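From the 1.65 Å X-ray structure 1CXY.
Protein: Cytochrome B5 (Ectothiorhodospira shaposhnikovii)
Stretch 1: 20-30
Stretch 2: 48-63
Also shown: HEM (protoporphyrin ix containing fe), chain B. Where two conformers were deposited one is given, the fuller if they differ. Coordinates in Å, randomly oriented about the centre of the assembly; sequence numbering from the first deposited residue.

Stretch 1 (20-30) SPDDCWMAIHG
Stretch 2 48-63: MMLVWCGQESTEAWET

How do the backbones run together? After a type I turn from Ser20 to Asp23, strand 23-28 extends beside the 53-57 segment in the same direction, Cys24 opposite Cys53 (CA-CA 4.8 Å) and Ala27 bridged with Glu56 (CA-CA 4.6 Å). Gly54 N donates to Trp25 O (2.7 Å), Ala27 N to Gln55 O (3.0 Å) and Ser57 N to Ala27 O (2.8 Å). A type II turn, Trp52 to Gln55, places Gly54 at phi/psi 84/4°, a positive phi that favours glycine. Helix 58-63 then crosses the strand at -78°, their axes 8.3 Å apart.

What locks the start of the strand? Cys24 (chi1 t) and Cys53 (chi1 m) form a disulfide, SG to SG 2.0 Å, whose chi3 of -87° is near the relaxed value. Nearby, Leu50 (m, t) brings CD2 within 4.0 Å of Pro21 CB.

Why is Met26 extended? CA-to-CB points sideways, but the m, t, t rotamer brings the end of Met26 nearer to Met49 and Trp52: Met26 CE lies 3.5 Å from Met49 CG and 3.7 Å from Trp52 CB, while Met26 SD is 3.8 Å from HEM CBB. Met49, also extended (t, t, t), puts CE 3.4 Å from HEM CMC.

How does the strand's end meet the helix? Ile28 (m, t) sets CG2 3.7 Å from CD1 of Trp61 (chi1 t, chi2 -104°), whose CZ3 reaches HEM C2C at 3.6 Å. Thr58 (m) accepts from His29 N at OG1 (2.8 Å) and donates from OG1 to Glu56 OE2 (2.5 Å); Glu56 (t, m, chi3 -45°) curls back to receive it. His29, at phi/psi 52/41° with chi1 m and chi2 -44°, donates from NE2 to OE2 of Glu62 (m, m), 2.6 Å away at the ring edge. One water accepts from Gly30 N and donates to Glu56 OE2, both at 2.8 Å.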

# COMPACT_ATOMS: atom_id res chain seq x y z
N SER A 20 -3.42 -10.64 0.17
CA SER A 20 -2.40 -11.61 0.58
C SER A 20 -1.04 -11.20 0.09
O SER A 20 -0.90 -10.36 -0.82
CB SER A 20 -2.79 -12.94 -0.06
OG SER A 20 -4.15 -13.27 0.17
N PRO A 21 0.04 -11.81 0.57
CA PRO A 21 1.39 -11.48 0.13
C PRO A 21 1.62 -11.64 -1.36
O PRO A 21 2.34 -10.85 -1.98
CB PRO A 21 2.27 -12.43 0.94
CG PRO A 21 1.46 -12.75 2.14
CD PRO A 21 0.03 -12.81 1.68
N ASP A 22 0.96 -12.62 -1.98
CA ASP A 22 1.07 -12.86 -3.40
C ASP A 22 0.03 -12.11 -4.21
O ASP A 22 0.03 -12.27 -5.43
CB ASP A 22 1.02 -14.36 -3.71
CG ASP A 22 -0.32 -14.98 -3.46
OD1 ASP A 22 -0.50 -16.16 -3.85
OD2 ASP A 22 -1.23 -14.38 -2.87
N ASP A 23 -0.76 -11.23 -3.61
CA ASP A 23 -1.76 -10.45 -4.36
C ASP A 23 -2.19 -9.32 -3.44
O ASP A 23 -3.16 -9.44 -2.68
CB ASP A 23 -2.97 -11.30 -4.74
CG ASP A 23 -3.95 -10.61 -5.66
OD1 ASP A 23 -5.01 -11.21 -6.00
OD2 ASP A 23 -3.74 -9.47 -6.09
N CYS A 24 -1.36 -8.30 -3.34
CA CYS A 24 -1.47 -7.28 -2.31
C CYS A 24 -1.74 -5.87 -2.83
O CYS A 24 -0.80 -5.27 -3.37
CB CYS A 24 -0.13 -7.29 -1.55
SG CYS A 24 -0.00 -6.10 -0.18
N TRP A 25 -2.97 -5.41 -2.70
CA TRP A 25 -3.29 -4.02 -3.08
C TRP A 25 -3.56 -3.23 -1.80
O TRP A 25 -3.93 -3.80 -0.76
CB TRP A 25 -4.56 -3.97 -3.94
CG TRP A 25 -4.45 -4.51 -5.34
CD1 TRP A 25 -3.48 -5.27 -5.91
CD2 TRP A 25 -5.45 -4.33 -6.36
NE1 TRP A 25 -3.78 -5.57 -7.23
CE2 TRP A 25 -5.01 -5.00 -7.51
CE3 TRP A 25 -6.68 -3.65 -6.37
CZ2 TRP A 25 -5.77 -5.05 -8.67
CZ3 TRP A 25 -7.44 -3.67 -7.54
CH2 TRP A 25 -6.96 -4.36 -8.67
N MET A 26 -3.30 -1.93 -1.83
CA MET A 26 -3.67 -1.11 -0.67
C MET A 26 -4.32 0.19 -1.14
O MET A 26 -4.06 0.58 -2.27
CB MET A 26 -2.49 -0.66 0.18
CG MET A 26 -1.76 -1.82 0.82
SD MET A 26 -0.43 -1.20 1.87
CE MET A 26 0.34 -2.80 2.18
N ALA A 27 -5.06 0.82 -0.25
CA ALA A 27 -5.58 2.16 -0.55
C ALA A 27 -4.87 3.09 0.45
O ALA A 27 -4.85 2.83 1.66
CB ALA A 27 -7.08 2.26 -0.42
N ILE A 28 -4.25 4.15 -0.02
CA ILE A 28 -3.52 5.13 0.81
C ILE A 28 -3.85 6.52 0.26
O ILE A 28 -3.71 6.73 -0.95
CB ILE A 28 -2.00 4.93 0.78
CG1 ILE A 28 -1.60 3.61 1.45
CG2 ILE A 28 -1.25 6.08 1.48
CD1 ILE A 28 -0.19 3.16 1.11
N HIS A 29 -4.32 7.44 1.11
CA HIS A 29 -4.67 8.78 0.64
C HIS A 29 -5.61 8.80 -0.55
O HIS A 29 -5.41 9.60 -1.49
CB HIS A 29 -3.37 9.54 0.27
CG HIS A 29 -2.54 9.87 1.47
ND1 HIS A 29 -3.10 10.35 2.63
CD2 HIS A 29 -1.20 9.80 1.67
CE1 HIS A 29 -2.13 10.54 3.51
NE2 HIS A 29 -0.99 10.19 2.98
N GLY A 30 -6.63 7.94 -0.56
CA GLY A 30 -7.60 7.91 -1.64
C GLY A 30 -7.07 7.33 -2.95
O GLY A 30 -7.79 7.46 -3.95
N MET A 48 5.83 -6.42 8.00
CA MET A 48 5.02 -5.33 8.50
C MET A 48 3.98 -4.78 7.54
O MET A 48 2.92 -4.25 7.86
CB MET A 48 6.01 -4.17 8.84
CG MET A 48 6.74 -4.61 10.11
SD MET A 48 5.72 -4.12 11.52
CE MET A 48 5.62 -2.35 11.29
N MET A 49 4.35 -4.86 6.26
CA MET A 49 3.42 -4.34 5.24
C MET A 49 2.33 -5.33 4.98
O MET A 49 1.17 -4.98 4.69
CB MET A 49 4.35 -4.04 4.06
CG MET A 49 3.75 -3.16 2.99
SD MET A 49 4.94 -3.08 1.62
CE MET A 49 3.83 -2.59 0.31
N LEU A 50 2.60 -6.64 5.18
CA LEU A 50 1.61 -7.67 4.91
C LEU A 50 0.31 -7.56 5.66
O LEU A 50 -0.74 -7.84 5.06
CB LEU A 50 2.20 -9.08 5.13
CG LEU A 50 3.52 -9.30 4.39
CD1 LEU A 50 4.06 -10.70 4.69
CD2 LEU A 50 3.37 -9.12 2.88
N VAL A 51 0.28 -7.04 6.89
CA VAL A 51 -0.97 -6.89 7.61
C VAL A 51 -1.91 -5.91 6.91
O VAL A 51 -3.11 -5.95 7.16
CB VAL A 51 -0.76 -6.50 9.10
CG1 VAL A 51 0.70 -6.60 9.51
CG2 VAL A 51 -1.34 -5.18 9.53
N TRP A 52 -1.39 -5.03 6.05
CA TRP A 52 -2.23 -4.04 5.38
C TRP A 52 -2.64 -4.44 3.96
O TRP A 52 -3.42 -3.68 3.37
CB TRP A 52 -1.51 -2.66 5.36
CG TRP A 52 -1.27 -2.26 6.80
CD1 TRP A 52 -0.14 -2.39 7.54
CD2 TRP A 52 -2.31 -1.82 7.67
NE1 TRP A 52 -0.41 -2.05 8.85
CE2 TRP A 52 -1.72 -1.68 8.96
CE3 TRP A 52 -3.66 -1.51 7.50
CZ2 TRP A 52 -2.47 -1.25 10.05
CZ3 TRP A 52 -4.40 -1.08 8.58
CH2 TRP A 52 -3.78 -0.95 9.84
N CYS A 53 -2.20 -5.58 3.46
CA CYS A 53 -2.68 -5.95 2.11
C CYS A 53 -4.20 -6.04 2.15
O CYS A 53 -4.82 -6.60 3.08
CB CYS A 53 -2.11 -7.30 1.70
SG CYS A 53 -0.33 -7.27 1.46
N GLY A 54 -4.83 -5.45 1.15
CA GLY A 54 -6.26 -5.41 0.95
C GLY A 54 -6.97 -4.31 1.72
O GLY A 54 -8.19 -4.22 1.64
N GLN A 55 -6.24 -3.43 2.43
CA GLN A 55 -6.88 -2.46 3.28
C GLN A 55 -6.61 -1.00 2.91
O GLN A 55 -5.61 -0.65 2.30
CB GLN A 55 -6.41 -2.67 4.76
CG GLN A 55 -6.72 -4.06 5.30
CD GLN A 55 -8.23 -4.04 5.54
OE1 GLN A 55 -8.77 -3.04 6.02
NE2 GLN A 55 -8.96 -5.09 5.23
N GLU A 56 -7.47 -0.16 3.49
CA GLU A 56 -7.19 1.28 3.63
C GLU A 56 -6.11 1.38 4.72
O GLU A 56 -6.29 0.89 5.84
CB GLU A 56 -8.47 2.00 4.03
CG GLU A 56 -8.45 3.46 3.63
CD GLU A 56 -7.34 4.26 4.32
OE1 GLU A 56 -7.15 4.12 5.54
OE2 GLU A 56 -6.70 5.05 3.61
N SER A 57 -4.94 1.90 4.33
CA SER A 57 -3.75 1.83 5.16
C SER A 57 -3.06 3.17 5.37
O SER A 57 -1.86 3.19 5.66
CB SER A 57 -2.76 0.88 4.45
OG SER A 57 -3.37 -0.37 4.15
N THR A 58 -3.80 4.27 5.25
CA THR A 58 -3.17 5.58 5.39
C THR A 58 -2.44 5.80 6.70
O THR A 58 -1.30 6.29 6.72
CB THR A 58 -4.23 6.68 5.13
OG1 THR A 58 -4.75 6.62 3.80
CG2 THR A 58 -3.62 8.07 5.34
N GLU A 59 -3.05 5.45 7.84
CA GLU A 59 -2.38 5.67 9.12
C GLU A 59 -1.07 4.92 9.24
O GLU A 59 -0.05 5.45 9.70
CB GLU A 59 -3.32 5.26 10.25
CG GLU A 59 -2.68 5.40 11.63
CD GLU A 59 -3.68 5.26 12.75
OE1 GLU A 59 -4.07 6.30 13.32
OE2 GLU A 59 -4.09 4.12 13.07
N ALA A 60 -1.08 3.64 8.85
CA ALA A 60 0.15 2.84 8.86
C ALA A 60 1.19 3.45 7.93
O ALA A 60 2.36 3.45 8.27
CB ALA A 60 -0.19 1.42 8.43
N TRP A 61 0.78 3.93 6.75
CA TRP A 61 1.72 4.60 5.85
C TRP A 61 2.34 5.83 6.49
O TRP A 61 3.52 6.17 6.32
CB TRP A 61 1.02 4.93 4.51
CG TRP A 61 1.85 5.86 3.67
CD1 TRP A 61 1.60 7.19 3.50
CD2 TRP A 61 3.04 5.56 2.93
NE1 TRP A 61 2.59 7.75 2.72
CE2 TRP A 61 3.46 6.78 2.34
CE3 TRP A 61 3.77 4.41 2.68
CZ2 TRP A 61 4.60 6.85 1.54
CZ3 TRP A 61 4.91 4.49 1.89
CH2 TRP A 61 5.31 5.70 1.33
N GLU A 62 1.47 6.63 7.12
CA GLU A 62 1.93 7.90 7.69
C GLU A 62 2.83 7.79 8.91
O GLU A 62 3.59 8.73 9.21
CB GLU A 62 0.69 8.72 8.07
CG GLU A 62 -0.10 9.25 6.89
CD GLU A 62 0.60 10.40 6.20
OE1 GLU A 62 1.09 11.31 6.90
OE2 GLU A 62 0.67 10.39 4.95
N THR A 63 2.65 6.72 9.68
CA THR A 63 3.37 6.56 10.94
C THR A 63 4.28 5.35 11.03
O THR A 63 4.99 5.18 12.04
CB THR A 63 2.32 6.35 12.07
OG1 THR A 63 1.61 5.12 11.89
CG2 THR A 63 1.32 7.49 12.10
CHA HEM B . 10.65 1.43 6.04
CHB HEM B . 6.35 0.25 7.92
CHC HEM B . 4.39 0.47 3.51
CHD HEM B . 8.66 1.77 1.64
C1A HEM B . 9.68 0.98 6.91
C2A HEM B . 9.90 0.56 8.28
C3A HEM B . 8.70 0.26 8.80
C4A HEM B . 7.70 0.46 7.76
CMA HEM B . 8.35 -0.23 10.22
CAA HEM B . 11.26 0.53 9.01
CBA HEM B . 11.43 1.58 10.16
CGA HEM B . 11.68 2.98 9.65
O1A HEM B . 12.11 3.10 8.48
O2A HEM B . 11.49 3.97 10.40
C1B HEM B . 5.43 0.25 6.89
C2B HEM B . 4.01 0.01 7.03
C3B HEM B . 3.46 0.11 5.82
C4B HEM B . 4.53 0.36 4.88
CMB HEM B . 3.32 -0.23 8.39
CAB HEM B . 1.98 -0.05 5.43
CBB HEM B . 1.38 0.73 4.53
C1C HEM B . 5.37 0.83 2.62
C2C HEM B . 5.20 1.01 1.20
C3C HEM B . 6.38 1.38 0.67
C4C HEM B . 7.33 1.46 1.78
CMC HEM B . 3.84 0.80 0.50
CAC HEM B . 6.78 1.76 -0.77
CBC HEM B . 6.37 1.13 -1.85
C1D HEM B . 9.56 1.81 2.69
C2D HEM B . 10.91 2.29 2.58
C3D HEM B . 11.45 2.21 3.79
C4D HEM B . 10.46 1.67 4.70
CMD HEM B . 11.56 2.79 1.26
CAD HEM B . 12.87 2.65 4.26
CBD HEM B . 12.72 3.95 5.10
CGD HEM B . 12.07 5.10 4.37
O1D HEM B . 11.14 5.75 4.88
O2D HEM B . 12.54 5.42 3.24
NA HEM B . 8.33 0.88 6.61
NB HEM B . 5.73 0.47 5.55
NC HEM B . 6.69 1.09 2.94
ND HEM B . 9.29 1.46 4.00
FE HEM B . 7.49 1.02 4.78
O HOH W 1 -7.52 5.80 1.08